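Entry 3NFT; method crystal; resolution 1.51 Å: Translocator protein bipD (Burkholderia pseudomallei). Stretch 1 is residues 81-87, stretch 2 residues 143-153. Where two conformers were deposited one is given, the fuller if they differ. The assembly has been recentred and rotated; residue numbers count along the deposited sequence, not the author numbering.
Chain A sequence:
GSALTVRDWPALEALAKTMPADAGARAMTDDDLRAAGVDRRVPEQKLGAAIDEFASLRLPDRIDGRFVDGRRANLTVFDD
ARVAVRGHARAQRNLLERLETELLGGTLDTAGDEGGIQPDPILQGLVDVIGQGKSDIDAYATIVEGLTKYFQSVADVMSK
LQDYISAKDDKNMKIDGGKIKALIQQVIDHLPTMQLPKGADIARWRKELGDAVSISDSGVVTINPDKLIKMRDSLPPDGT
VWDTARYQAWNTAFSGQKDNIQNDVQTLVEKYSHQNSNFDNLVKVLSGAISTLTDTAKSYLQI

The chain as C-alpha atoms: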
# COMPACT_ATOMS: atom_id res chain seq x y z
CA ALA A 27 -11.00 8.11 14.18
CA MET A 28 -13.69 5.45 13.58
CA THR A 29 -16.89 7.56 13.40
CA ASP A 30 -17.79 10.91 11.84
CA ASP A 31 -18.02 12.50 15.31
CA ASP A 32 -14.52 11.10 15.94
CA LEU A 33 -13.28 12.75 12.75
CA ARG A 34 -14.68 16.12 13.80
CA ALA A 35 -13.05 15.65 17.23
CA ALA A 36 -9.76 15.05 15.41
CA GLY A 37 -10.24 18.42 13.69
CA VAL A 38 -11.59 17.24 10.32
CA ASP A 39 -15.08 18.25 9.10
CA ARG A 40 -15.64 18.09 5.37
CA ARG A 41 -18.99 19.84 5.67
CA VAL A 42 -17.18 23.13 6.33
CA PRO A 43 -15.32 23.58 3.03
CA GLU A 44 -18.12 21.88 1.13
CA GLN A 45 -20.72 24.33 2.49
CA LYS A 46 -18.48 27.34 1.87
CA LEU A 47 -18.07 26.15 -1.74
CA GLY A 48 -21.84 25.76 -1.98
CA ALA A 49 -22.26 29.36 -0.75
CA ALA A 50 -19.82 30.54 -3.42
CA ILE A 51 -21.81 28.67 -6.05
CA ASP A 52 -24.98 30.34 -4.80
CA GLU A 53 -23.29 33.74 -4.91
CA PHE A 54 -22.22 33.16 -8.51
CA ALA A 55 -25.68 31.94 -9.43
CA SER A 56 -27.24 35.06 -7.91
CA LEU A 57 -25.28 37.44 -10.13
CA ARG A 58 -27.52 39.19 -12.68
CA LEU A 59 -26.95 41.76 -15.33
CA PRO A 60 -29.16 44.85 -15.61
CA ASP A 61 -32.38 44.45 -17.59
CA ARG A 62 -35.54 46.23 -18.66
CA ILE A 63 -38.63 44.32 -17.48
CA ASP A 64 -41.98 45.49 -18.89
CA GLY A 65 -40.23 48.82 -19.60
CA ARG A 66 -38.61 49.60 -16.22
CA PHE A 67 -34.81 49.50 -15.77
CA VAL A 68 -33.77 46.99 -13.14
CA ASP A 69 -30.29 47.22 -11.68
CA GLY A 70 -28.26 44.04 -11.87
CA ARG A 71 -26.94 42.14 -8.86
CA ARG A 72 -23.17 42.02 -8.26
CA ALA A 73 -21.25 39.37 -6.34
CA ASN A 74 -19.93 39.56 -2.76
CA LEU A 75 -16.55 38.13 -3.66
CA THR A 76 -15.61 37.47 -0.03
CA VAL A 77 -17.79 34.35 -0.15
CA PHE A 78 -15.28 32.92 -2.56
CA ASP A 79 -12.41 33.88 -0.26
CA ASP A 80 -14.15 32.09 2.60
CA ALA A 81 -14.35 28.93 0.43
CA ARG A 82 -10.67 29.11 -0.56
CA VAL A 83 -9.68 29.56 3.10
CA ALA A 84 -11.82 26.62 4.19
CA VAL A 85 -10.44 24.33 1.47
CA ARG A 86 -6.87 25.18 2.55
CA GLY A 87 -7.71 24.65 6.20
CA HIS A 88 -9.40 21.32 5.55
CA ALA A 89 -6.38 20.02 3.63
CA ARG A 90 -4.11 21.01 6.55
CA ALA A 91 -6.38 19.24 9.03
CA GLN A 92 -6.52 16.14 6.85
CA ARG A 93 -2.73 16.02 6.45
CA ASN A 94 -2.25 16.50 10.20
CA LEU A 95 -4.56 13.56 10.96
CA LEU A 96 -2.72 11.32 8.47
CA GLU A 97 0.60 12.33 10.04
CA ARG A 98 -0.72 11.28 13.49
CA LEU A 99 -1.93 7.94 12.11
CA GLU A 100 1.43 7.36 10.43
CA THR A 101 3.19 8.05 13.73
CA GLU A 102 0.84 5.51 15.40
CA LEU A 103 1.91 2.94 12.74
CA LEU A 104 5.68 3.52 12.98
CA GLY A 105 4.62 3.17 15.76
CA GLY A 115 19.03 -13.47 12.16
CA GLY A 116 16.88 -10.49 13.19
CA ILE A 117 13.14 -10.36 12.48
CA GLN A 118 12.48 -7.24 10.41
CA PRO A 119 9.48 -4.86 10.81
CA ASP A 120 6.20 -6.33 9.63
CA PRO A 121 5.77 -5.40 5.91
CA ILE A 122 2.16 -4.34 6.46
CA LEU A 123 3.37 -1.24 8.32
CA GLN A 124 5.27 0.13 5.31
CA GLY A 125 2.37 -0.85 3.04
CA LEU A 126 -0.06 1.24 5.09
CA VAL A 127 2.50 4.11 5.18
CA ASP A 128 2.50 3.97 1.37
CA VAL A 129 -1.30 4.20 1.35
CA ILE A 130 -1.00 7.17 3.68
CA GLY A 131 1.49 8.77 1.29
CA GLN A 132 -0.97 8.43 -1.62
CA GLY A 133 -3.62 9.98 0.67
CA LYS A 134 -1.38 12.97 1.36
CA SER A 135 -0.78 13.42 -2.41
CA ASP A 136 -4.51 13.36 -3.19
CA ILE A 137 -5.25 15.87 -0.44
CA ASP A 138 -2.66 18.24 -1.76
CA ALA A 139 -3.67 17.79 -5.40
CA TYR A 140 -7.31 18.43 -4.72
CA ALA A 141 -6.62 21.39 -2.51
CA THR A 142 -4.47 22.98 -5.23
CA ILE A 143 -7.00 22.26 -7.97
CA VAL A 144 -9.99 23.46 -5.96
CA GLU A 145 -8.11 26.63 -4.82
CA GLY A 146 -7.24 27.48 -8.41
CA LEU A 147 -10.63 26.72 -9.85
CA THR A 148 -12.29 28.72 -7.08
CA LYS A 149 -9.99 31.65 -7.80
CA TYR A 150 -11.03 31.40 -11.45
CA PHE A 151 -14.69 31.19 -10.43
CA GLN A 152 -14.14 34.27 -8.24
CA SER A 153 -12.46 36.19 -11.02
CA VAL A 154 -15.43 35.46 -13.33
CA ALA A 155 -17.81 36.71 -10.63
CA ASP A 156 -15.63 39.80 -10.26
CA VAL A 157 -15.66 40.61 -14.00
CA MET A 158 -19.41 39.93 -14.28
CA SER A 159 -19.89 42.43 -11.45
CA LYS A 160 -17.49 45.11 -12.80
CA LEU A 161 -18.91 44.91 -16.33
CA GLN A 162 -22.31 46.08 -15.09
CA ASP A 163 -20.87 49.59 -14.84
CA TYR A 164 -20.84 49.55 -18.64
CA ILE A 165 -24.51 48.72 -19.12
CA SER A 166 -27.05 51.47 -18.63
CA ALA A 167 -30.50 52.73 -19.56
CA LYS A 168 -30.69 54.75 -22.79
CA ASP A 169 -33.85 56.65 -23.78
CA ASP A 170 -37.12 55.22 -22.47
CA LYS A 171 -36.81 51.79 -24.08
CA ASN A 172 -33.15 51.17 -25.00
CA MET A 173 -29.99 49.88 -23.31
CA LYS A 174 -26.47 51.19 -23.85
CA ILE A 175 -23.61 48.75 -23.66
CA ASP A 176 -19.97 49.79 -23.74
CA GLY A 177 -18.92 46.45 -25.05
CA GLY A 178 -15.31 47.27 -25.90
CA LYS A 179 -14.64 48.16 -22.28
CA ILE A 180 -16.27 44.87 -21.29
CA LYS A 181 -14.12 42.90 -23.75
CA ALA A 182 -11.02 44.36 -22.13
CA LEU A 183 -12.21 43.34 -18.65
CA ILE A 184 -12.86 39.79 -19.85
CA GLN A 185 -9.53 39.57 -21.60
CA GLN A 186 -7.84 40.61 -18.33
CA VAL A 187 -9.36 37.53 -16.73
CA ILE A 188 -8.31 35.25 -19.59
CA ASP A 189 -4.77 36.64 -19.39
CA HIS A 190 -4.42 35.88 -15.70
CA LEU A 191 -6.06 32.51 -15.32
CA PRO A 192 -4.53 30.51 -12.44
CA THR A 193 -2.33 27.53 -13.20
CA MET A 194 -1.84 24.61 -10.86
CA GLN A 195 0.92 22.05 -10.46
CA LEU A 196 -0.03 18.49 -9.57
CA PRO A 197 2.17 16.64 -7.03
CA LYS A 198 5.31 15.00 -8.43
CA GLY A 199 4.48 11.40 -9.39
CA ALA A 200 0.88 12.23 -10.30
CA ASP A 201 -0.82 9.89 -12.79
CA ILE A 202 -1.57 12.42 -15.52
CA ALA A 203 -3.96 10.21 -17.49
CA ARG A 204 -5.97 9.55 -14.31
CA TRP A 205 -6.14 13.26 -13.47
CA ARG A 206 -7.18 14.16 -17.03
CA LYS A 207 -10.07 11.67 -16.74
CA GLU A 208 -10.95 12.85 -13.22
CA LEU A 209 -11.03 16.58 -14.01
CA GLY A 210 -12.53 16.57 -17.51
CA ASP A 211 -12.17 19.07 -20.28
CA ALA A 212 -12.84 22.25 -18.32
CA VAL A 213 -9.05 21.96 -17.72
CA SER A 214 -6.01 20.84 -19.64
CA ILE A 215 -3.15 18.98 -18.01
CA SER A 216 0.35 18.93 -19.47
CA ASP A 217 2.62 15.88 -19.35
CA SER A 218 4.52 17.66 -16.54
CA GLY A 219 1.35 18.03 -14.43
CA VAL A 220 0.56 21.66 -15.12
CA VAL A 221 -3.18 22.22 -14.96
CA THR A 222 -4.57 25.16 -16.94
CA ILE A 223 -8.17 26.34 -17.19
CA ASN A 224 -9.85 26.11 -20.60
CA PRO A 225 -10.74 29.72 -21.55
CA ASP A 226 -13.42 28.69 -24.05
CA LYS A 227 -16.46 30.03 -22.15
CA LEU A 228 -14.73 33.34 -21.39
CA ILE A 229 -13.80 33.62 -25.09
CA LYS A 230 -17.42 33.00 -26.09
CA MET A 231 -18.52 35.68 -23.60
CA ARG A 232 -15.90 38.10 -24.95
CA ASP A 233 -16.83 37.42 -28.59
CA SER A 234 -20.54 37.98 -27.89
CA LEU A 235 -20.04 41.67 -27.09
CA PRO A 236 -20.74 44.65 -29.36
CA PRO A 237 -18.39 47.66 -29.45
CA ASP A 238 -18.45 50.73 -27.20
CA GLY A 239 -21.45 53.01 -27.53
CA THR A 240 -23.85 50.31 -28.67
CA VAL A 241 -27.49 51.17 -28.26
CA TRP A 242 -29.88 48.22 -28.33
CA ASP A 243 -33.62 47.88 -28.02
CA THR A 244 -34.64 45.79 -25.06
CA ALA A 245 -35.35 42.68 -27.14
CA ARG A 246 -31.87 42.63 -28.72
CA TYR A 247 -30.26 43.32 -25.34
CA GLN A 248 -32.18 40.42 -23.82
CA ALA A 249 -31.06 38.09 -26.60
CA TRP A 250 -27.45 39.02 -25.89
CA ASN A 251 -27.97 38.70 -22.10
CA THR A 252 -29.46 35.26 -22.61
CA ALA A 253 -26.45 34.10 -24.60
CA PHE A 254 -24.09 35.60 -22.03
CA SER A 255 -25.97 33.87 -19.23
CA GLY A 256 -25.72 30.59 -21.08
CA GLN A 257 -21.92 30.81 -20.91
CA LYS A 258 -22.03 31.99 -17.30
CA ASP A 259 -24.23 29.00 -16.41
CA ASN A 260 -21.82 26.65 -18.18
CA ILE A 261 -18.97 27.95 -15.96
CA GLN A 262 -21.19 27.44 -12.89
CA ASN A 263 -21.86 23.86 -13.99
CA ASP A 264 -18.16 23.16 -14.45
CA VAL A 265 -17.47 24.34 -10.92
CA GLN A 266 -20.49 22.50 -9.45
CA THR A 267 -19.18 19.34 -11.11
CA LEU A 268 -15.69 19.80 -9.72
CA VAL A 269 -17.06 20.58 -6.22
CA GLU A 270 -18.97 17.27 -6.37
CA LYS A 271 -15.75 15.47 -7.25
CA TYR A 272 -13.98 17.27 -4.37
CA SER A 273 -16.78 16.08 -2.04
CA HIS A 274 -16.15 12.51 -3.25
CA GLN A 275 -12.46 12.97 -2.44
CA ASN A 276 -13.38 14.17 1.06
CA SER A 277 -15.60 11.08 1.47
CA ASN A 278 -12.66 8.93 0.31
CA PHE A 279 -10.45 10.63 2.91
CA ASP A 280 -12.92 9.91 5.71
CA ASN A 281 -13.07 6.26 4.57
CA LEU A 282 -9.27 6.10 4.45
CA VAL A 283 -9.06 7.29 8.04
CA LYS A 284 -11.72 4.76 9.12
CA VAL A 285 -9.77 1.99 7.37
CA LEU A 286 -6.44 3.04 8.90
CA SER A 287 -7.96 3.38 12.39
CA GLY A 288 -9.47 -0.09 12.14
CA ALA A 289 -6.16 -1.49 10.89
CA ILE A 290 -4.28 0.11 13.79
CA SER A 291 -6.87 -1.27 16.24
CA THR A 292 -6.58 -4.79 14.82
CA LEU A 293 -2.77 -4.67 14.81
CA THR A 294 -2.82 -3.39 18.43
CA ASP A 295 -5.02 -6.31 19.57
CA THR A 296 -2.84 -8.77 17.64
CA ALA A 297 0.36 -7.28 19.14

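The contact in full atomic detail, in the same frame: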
# COMPACT_ATOMS: atom_id res chain seq x y z
N ALA A 81 -14.46 30.31 0.93
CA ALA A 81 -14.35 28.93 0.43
C ALA A 81 -12.88 28.52 0.25
O ALA A 81 -12.48 27.44 0.61
CB ALA A 81 -15.11 28.75 -0.84
N ARG A 82 -12.09 29.41 -0.36
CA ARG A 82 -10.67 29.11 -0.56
C ARG A 82 -9.97 28.87 0.78
O ARG A 82 -9.17 27.94 0.92
CB ARG A 82 -10.02 30.25 -1.33
CG ARG A 82 -10.53 30.30 -2.76
CD ARG A 82 -10.12 31.60 -3.46
NE ARG A 82 -8.67 31.76 -3.38
CZ ARG A 82 -8.01 32.90 -3.50
NH1 ARG A 82 -8.65 34.04 -3.72
NH2 ARG A 82 -6.69 32.87 -3.43
N VAL A 83 -10.26 29.71 1.76
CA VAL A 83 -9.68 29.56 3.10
C VAL A 83 -10.06 28.22 3.75
O VAL A 83 -9.22 27.50 4.33
CB VAL A 83 -10.09 30.72 4.01
CG1 VAL A 83 -9.74 30.41 5.46
CG2 VAL A 83 -9.41 32.01 3.53
N ALA A 84 -11.33 27.84 3.59
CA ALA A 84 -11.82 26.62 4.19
C ALA A 84 -11.22 25.38 3.50
O ALA A 84 -10.91 24.40 4.16
CB ALA A 84 -13.33 26.57 4.14
N VAL A 85 -11.00 25.45 2.18
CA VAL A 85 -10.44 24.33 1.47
C VAL A 85 -8.99 24.12 1.92
O VAL A 85 -8.56 22.99 2.18
CB VAL A 85 -10.50 24.54 -0.04
CG1 VAL A 85 -9.66 23.53 -0.75
CG2 VAL A 85 -11.98 24.45 -0.55
N ARG A 86 -8.25 25.22 2.03
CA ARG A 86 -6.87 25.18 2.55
C ARG A 86 -6.82 24.61 3.96
O ARG A 86 -6.02 23.73 4.25
CB ARG A 86 -6.25 26.58 2.55
CG ARG A 86 -5.87 27.09 1.18
CD ARG A 86 -4.86 28.27 1.27
NE ARG A 86 -5.33 29.46 0.54
CZ ARG A 86 -6.03 30.46 1.07
NH1 ARG A 86 -6.37 30.45 2.36
NH2 ARG A 86 -6.40 31.49 0.31
N GLY A 87 -7.71 25.08 4.82
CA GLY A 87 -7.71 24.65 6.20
C GLY A 87 -8.04 23.18 6.34
O GLY A 87 -7.47 22.47 7.16
N ILE A 143 -6.06 22.14 -6.86
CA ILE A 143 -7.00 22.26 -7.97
C ILE A 143 -8.23 23.06 -7.56
O ILE A 143 -8.68 23.96 -8.27
CB ILE A 143 -7.45 20.88 -8.45
CG1 ILE A 143 -6.27 20.09 -9.00
CG2 ILE A 143 -8.57 20.98 -9.50
CD1 ILE A 143 -6.54 18.63 -9.13
N VAL A 144 -8.81 22.72 -6.40
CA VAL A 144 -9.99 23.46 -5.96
C VAL A 144 -9.70 24.93 -5.65
O VAL A 144 -10.51 25.78 -5.99
CB VAL A 144 -10.70 22.73 -4.81
CG1 VAL A 144 -11.81 23.61 -4.24
CG2 VAL A 144 -11.24 21.42 -5.35
N GLU A 145 -8.54 25.23 -5.04
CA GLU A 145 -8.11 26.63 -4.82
C GLU A 145 -8.05 27.39 -6.13
O GLU A 145 -8.59 28.47 -6.25
CB GLU A 145 -6.70 26.69 -4.19
CG GLU A 145 -5.91 28.05 -4.37
CD GLU A 145 -6.46 29.18 -3.56
OE1 GLU A 145 -5.96 30.33 -3.68
OE2 GLU A 145 -7.39 28.93 -2.77
N GLY A 146 -7.41 26.80 -7.12
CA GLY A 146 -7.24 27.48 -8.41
C GLY A 146 -8.55 27.66 -9.14
O GLY A 146 -8.85 28.73 -9.69
N LEU A 147 -9.35 26.62 -9.17
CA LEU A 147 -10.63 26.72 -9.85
C LEU A 147 -11.55 27.71 -9.13
O LEU A 147 -12.33 28.40 -9.77
CB LEU A 147 -11.27 25.35 -10.03
CG LEU A 147 -10.89 24.61 -11.33
CD1 LEU A 147 -11.51 25.23 -12.57
CD2 LEU A 147 -9.37 24.52 -11.54
N THR A 148 -11.46 27.78 -7.81
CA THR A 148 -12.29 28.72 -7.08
C THR A 148 -11.81 30.15 -7.32
O THR A 148 -12.60 31.08 -7.41
CB THR A 148 -12.38 28.38 -5.58
OG1 THR A 148 -12.88 27.04 -5.44
CG2 THR A 148 -13.30 29.36 -4.85
N LYS A 149 -10.49 30.34 -7.42
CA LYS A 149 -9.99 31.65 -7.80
C LYS A 149 -10.48 32.08 -9.18
O LYS A 149 -10.87 33.24 -9.40
CB LYS A 149 -8.46 31.63 -7.76
CG LYS A 149 -7.86 32.91 -8.21
CD LYS A 149 -8.13 34.10 -7.32
CE LYS A 149 -7.09 35.19 -7.62
NZ LYS A 149 -7.50 36.51 -7.12
N TYR A 150 -10.44 31.16 -10.14
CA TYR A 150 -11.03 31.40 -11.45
C TYR A 150 -12.49 31.80 -11.37
O TYR A 150 -12.93 32.78 -11.95
CB TYR A 150 -10.88 30.15 -12.29
CG TYR A 150 -11.82 29.96 -13.47
CD1 TYR A 150 -11.84 30.85 -14.55
CD2 TYR A 150 -12.64 28.86 -13.54
CE1 TYR A 150 -12.66 30.64 -15.62
CE2 TYR A 150 -13.48 28.64 -14.62
CZ TYR A 150 -13.49 29.54 -15.67
OH TYR A 150 -14.29 29.31 -16.76
N PHE A 151 -13.24 31.01 -10.60
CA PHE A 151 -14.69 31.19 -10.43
C PHE A 151 -14.94 32.58 -9.85
O PHE A 151 -15.82 33.29 -10.32
CB PHE A 151 -15.18 30.07 -9.51
CG PHE A 151 -16.67 29.85 -9.46
CD1 PHE A 151 -17.44 29.80 -10.61
CD2 PHE A 151 -17.27 29.56 -8.22
CE1 PHE A 151 -18.81 29.50 -10.55
CE2 PHE A 151 -18.61 29.25 -8.16
CZ PHE A 151 -19.38 29.22 -9.31
N GLN A 152 -14.13 32.96 -8.85
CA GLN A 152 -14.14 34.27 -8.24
C GLN A 152 -13.86 35.37 -9.22
O GLN A 152 -14.52 36.40 -9.22
CB GLN A 152 -13.17 34.32 -7.05
CG GLN A 152 -13.16 35.58 -6.22
CD GLN A 152 -12.27 35.43 -4.98
OE1 GLN A 152 -11.53 34.46 -4.85
NE2 GLN A 152 -12.35 36.37 -4.06
N SER A 153 -12.86 35.16 -10.08
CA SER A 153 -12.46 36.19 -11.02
C SER A 153 -13.55 36.41 -12.08
O SER A 153 -13.74 37.53 -12.56
CB SER A 153 -11.11 35.85 -11.68
OG SER A 153 -11.23 34.77 -12.58
O HOH W 1 -8.14 27.08 -1.27

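Two helical segments of bipD, 81-87 and 143-153, pack antiparallel (178°), their axes 9.5 Å apart at closest approach and 404 Å² buried between them. Polar contacts centre on Arg 82, whose side chain fits as a knob among Glu 145, Thr 148, Lys 149 and Gln 152. Its guanidinium forms a salt bridge with Glu 145: NH2 donates to OE1 at 2.7 Å and NE to OE2 at 3.2 Å, nearly straight at 167°, with a weak third bond from NE to OE1 (3.1 Å, 134°). Arg 82 NH1 donates to Gln 152 OE1 at 3.1 Å, so both acceptor residues lie at the guanidinium edge, where the N-H groups point. Lys 149 instead covers one face with its aliphatic chain, CD lying 3.6 Å from Arg 82 NH1; the like charges come close, with Arg 82 NH1 and Lys 149 NZ 4.4 Å apart. Arg 86 makes a long, purely electrostatic salt bridge, NE to Glu 145 OE2 at 3.9 Å, the oxygen being well out of the guanidinium plane. One water links the helices, donating to Arg 82 O (2.6 Å) and Glu 145 OE2 (2.5 Å). Apolar packing is modest: Val 85 CG2 meets Val 144 CG1 at 3.8 Å, and Thr 148 CG2 lies 3.6 Å from Arg 82 CG. Thr 148 OG1 donates within its own helix to Val 144 O (2.7 Å).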